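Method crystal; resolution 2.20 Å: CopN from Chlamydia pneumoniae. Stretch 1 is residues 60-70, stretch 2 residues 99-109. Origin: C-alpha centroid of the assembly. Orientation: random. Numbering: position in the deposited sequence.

Stretch 1, residues 60-70: DPALQSTALDY
Stretch 2 (99-109) RTAIGAKNILF

Helix 61-70 crosses helix 99-105 nearly at right angles (signed crossing angle -81°, axes 7.7 Å apart at closest approach), and alanines occupy the close point: the CA atoms of Ala-62 and Ala-101 lie 4.5 Å apart. The methyl of Ala-62 is a knob among Ala-101, Ala-104, Lys-105 and Leu-108, with its CB 3.7 Å from Ala-104 CB and 4.3 Å from Leu-108 CD1. A type I turn runs from Lys-105 to Leu-108; Ile-107, its third residue, is the N-cap of the helix that Leu-108 (chi1 t, chi2 p) begins. Leu-108 CD1 also meets Leu-63 CD2 at 3.8 Å; Leu-63 (m, m) has CA-to-CB directed away, yet its tip returns to the contact.

Toward the N terminus of the first helix, Pro-61 CB packs 3.9 Å from Thr-100 O. Asp-60 (chi1 t) caps this helix, OD1 accepting from Ala-62 N at 2.9 Å.

Along the first helix, backbone angles stay near -65/-40, placing Ser-65 and Asp-69 one turn apart, both toward the partner. Lys-105 (t, t, p, t) reaches between them: NZ donates to Ser-65 OG (2.8 Å; chi1 t) and to Asp-69 OD2 (2.7 Å; chi1 m), the latter within a salt bridge. Lys-105 CD passes 3.6 Å from OG1 of Thr-66 (chi1 m), and Thr-66 OG1 donates to Ala-62 O at 3.0 Å.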

# COMPACT_ATOMS: atom_id res chain seq x y z
N ASP A 60 9.18 31.71 -10.33
CA ASP A 60 8.93 30.28 -10.50
C ASP A 60 8.46 29.96 -11.92
O ASP A 60 7.47 30.53 -12.39
CB ASP A 60 7.90 29.79 -9.47
CG ASP A 60 7.81 28.28 -9.42
OD1 ASP A 60 7.19 27.68 -10.32
OD2 ASP A 60 8.36 27.69 -8.47
N PRO A 61 9.17 29.05 -12.60
CA PRO A 61 8.89 28.63 -13.98
C PRO A 61 7.44 28.20 -14.21
O PRO A 61 6.89 28.45 -15.28
CB PRO A 61 9.83 27.44 -14.17
CG PRO A 61 10.98 27.73 -13.27
CD PRO A 61 10.38 28.40 -12.06
N ALA A 62 6.83 27.56 -13.21
CA ALA A 62 5.44 27.12 -13.33
C ALA A 62 4.50 28.32 -13.41
O ALA A 62 3.55 28.33 -14.19
CB ALA A 62 5.06 26.22 -12.16
N LEU A 63 4.77 29.33 -12.59
CA LEU A 63 3.98 30.55 -12.60
C LEU A 63 4.30 31.39 -13.84
O LEU A 63 3.43 32.09 -14.36
CB LEU A 63 4.23 31.37 -11.32
CG LEU A 63 3.43 30.98 -10.07
CD1 LEU A 63 1.94 31.02 -10.36
CD2 LEU A 63 3.84 29.62 -9.53
N GLN A 64 5.55 31.32 -14.30
CA GLN A 64 5.93 31.95 -15.55
C GLN A 64 5.10 31.38 -16.70
O GLN A 64 4.61 32.12 -17.55
CB GLN A 64 7.42 31.75 -15.84
CG GLN A 64 8.36 32.41 -14.86
CD GLN A 64 9.81 32.06 -15.11
OE1 GLN A 64 10.13 31.32 -16.05
NE2 GLN A 64 10.71 32.58 -14.28
N SER A 65 4.96 30.06 -16.69
CA SER A 65 4.18 29.36 -17.71
C SER A 65 2.70 29.72 -17.60
O SER A 65 2.00 29.82 -18.60
CB SER A 65 4.37 27.85 -17.58
OG SER A 65 3.68 27.15 -18.60
N THR A 66 2.24 29.90 -16.37
CA THR A 66 0.86 30.30 -16.11
C THR A 66 0.60 31.72 -16.61
O THR A 66 -0.41 31.99 -17.25
CB THR A 66 0.51 30.22 -14.61
OG1 THR A 66 0.63 28.87 -14.16
CG2 THR A 66 -0.90 30.71 -14.36
N ALA A 67 1.54 32.62 -16.31
CA ALA A 67 1.43 34.02 -16.73
C ALA A 67 1.41 34.14 -18.25
O ALA A 67 0.67 34.96 -18.80
CB ALA A 67 2.59 34.83 -16.15
N LEU A 68 2.21 33.32 -18.92
CA LEU A 68 2.25 33.31 -20.38
C LEU A 68 0.92 32.87 -20.98
O LEU A 68 0.47 33.43 -21.98
CB LEU A 68 3.38 32.40 -20.87
CG LEU A 68 4.76 33.07 -20.84
CD1 LEU A 68 5.86 32.03 -20.89
CD2 LEU A 68 4.90 34.06 -21.99
N ASP A 69 0.30 31.85 -20.38
CA ASP A 69 -1.04 31.44 -20.79
C ASP A 69 -2.02 32.61 -20.70
O ASP A 69 -2.85 32.80 -21.58
CB ASP A 69 -1.54 30.27 -19.92
CG ASP A 69 -0.73 29.01 -20.13
OD1 ASP A 69 -0.19 28.82 -21.24
OD2 ASP A 69 -0.63 28.20 -19.18
N TYR A 70 -1.90 33.38 -19.62
CA TYR A 70 -2.77 34.53 -19.41
C TYR A 70 -2.54 35.62 -20.46
O TYR A 70 -3.49 36.17 -21.01
CB TYR A 70 -2.56 35.12 -18.01
CG TYR A 70 -2.97 36.57 -17.90
CD1 TYR A 70 -4.31 36.93 -17.88
CD2 TYR A 70 -2.02 37.58 -17.85
CE1 TYR A 70 -4.70 38.25 -17.79
CE2 TYR A 70 -2.40 38.91 -17.76
CZ TYR A 70 -3.74 39.24 -17.73
OH TYR A 70 -4.13 40.56 -17.65
N ARG A 99 9.50 20.09 -18.68
CA ARG A 99 8.72 19.57 -17.55
C ARG A 99 8.81 20.47 -16.32
O ARG A 99 7.91 20.48 -15.49
CB ARG A 99 9.19 18.16 -17.20
CG ARG A 99 8.17 17.39 -16.39
CD ARG A 99 8.73 16.07 -15.88
NE ARG A 99 7.73 15.35 -15.11
CZ ARG A 99 7.99 14.64 -14.01
NH1 ARG A 99 9.23 14.57 -13.55
NH2 ARG A 99 7.01 14.01 -13.38
N THR A 100 9.91 21.21 -16.21
CA THR A 100 10.10 22.14 -15.11
C THR A 100 9.00 23.21 -15.10
O THR A 100 8.63 23.72 -14.05
CB THR A 100 11.49 22.82 -15.18
OG1 THR A 100 12.51 21.82 -15.25
CG2 THR A 100 11.73 23.71 -13.97
N ALA A 101 8.48 23.51 -16.29
CA ALA A 101 7.39 24.47 -16.41
C ALA A 101 6.02 23.78 -16.47
O ALA A 101 5.15 24.06 -15.65
CB ALA A 101 7.59 25.34 -17.65
N ILE A 102 5.85 22.88 -17.43
CA ILE A 102 4.55 22.26 -17.68
C ILE A 102 4.17 21.23 -16.61
O ILE A 102 3.04 21.23 -16.12
CB ILE A 102 4.51 21.58 -19.05
CG1 ILE A 102 4.94 22.56 -20.15
CG2 ILE A 102 3.12 21.05 -19.35
CD1 ILE A 102 4.05 23.79 -20.25
N GLY A 103 5.12 20.38 -16.25
CA GLY A 103 4.89 19.37 -15.22
C GLY A 103 4.56 19.99 -13.88
O GLY A 103 3.66 19.54 -13.18
N ALA A 104 5.31 21.04 -13.52
CA ALA A 104 5.07 21.75 -12.27
C ALA A 104 3.72 22.46 -12.28
O ALA A 104 3.00 22.47 -11.28
CB ALA A 104 6.20 22.75 -12.02
N LYS A 105 3.39 23.07 -13.42
CA LYS A 105 2.13 23.79 -13.56
C LYS A 105 0.92 22.87 -13.42
O LYS A 105 -0.12 23.27 -12.91
CB LYS A 105 2.09 24.52 -14.91
CG LYS A 105 0.80 25.29 -15.18
CD LYS A 105 0.92 26.15 -16.43
CE LYS A 105 1.04 25.30 -17.68
NZ LYS A 105 1.13 26.13 -18.91
N ASN A 106 1.07 21.62 -13.86
CA ASN A 106 -0.03 20.66 -13.80
C ASN A 106 -0.31 20.13 -12.39
O ASN A 106 -1.32 19.46 -12.17
CB ASN A 106 0.25 19.49 -14.74
CG ASN A 106 0.19 19.89 -16.20
OD1 ASN A 106 -0.32 20.96 -16.54
ND2 ASN A 106 0.70 19.03 -17.07
N ILE A 107 0.59 20.43 -11.45
CA ILE A 107 0.38 20.04 -10.06
C ILE A 107 0.40 21.27 -9.16
O ILE A 107 0.59 21.17 -7.95
CB ILE A 107 1.45 19.04 -9.58
CG1 ILE A 107 2.85 19.66 -9.67
CG2 ILE A 107 1.38 17.75 -10.38
CD1 ILE A 107 3.91 18.89 -8.91
N LEU A 108 0.20 22.43 -9.78
CA LEU A 108 0.24 23.72 -9.09
C LEU A 108 -0.73 23.79 -7.91
O LEU A 108 -0.32 24.07 -6.78
CB LEU A 108 -0.07 24.84 -10.08
CG LEU A 108 0.31 26.27 -9.70
CD1 LEU A 108 1.79 26.38 -9.41
CD2 LEU A 108 -0.08 27.22 -10.81
N PHE A 109 -2.00 23.55 -8.18
CA PHE A 109 -3.04 23.69 -7.16
C PHE A 109 -2.96 22.60 -6.09
O PHE A 109 -3.26 22.85 -4.92
CB PHE A 109 -4.43 23.68 -7.81
CG PHE A 109 -4.63 24.80 -8.80
CD1 PHE A 109 -4.55 26.12 -8.39
CD2 PHE A 109 -4.90 24.53 -10.13
CE1 PHE A 109 -4.73 27.15 -9.29
CE2 PHE A 109 -5.09 25.55 -11.03
CZ PHE A 109 -5.00 26.87 -10.61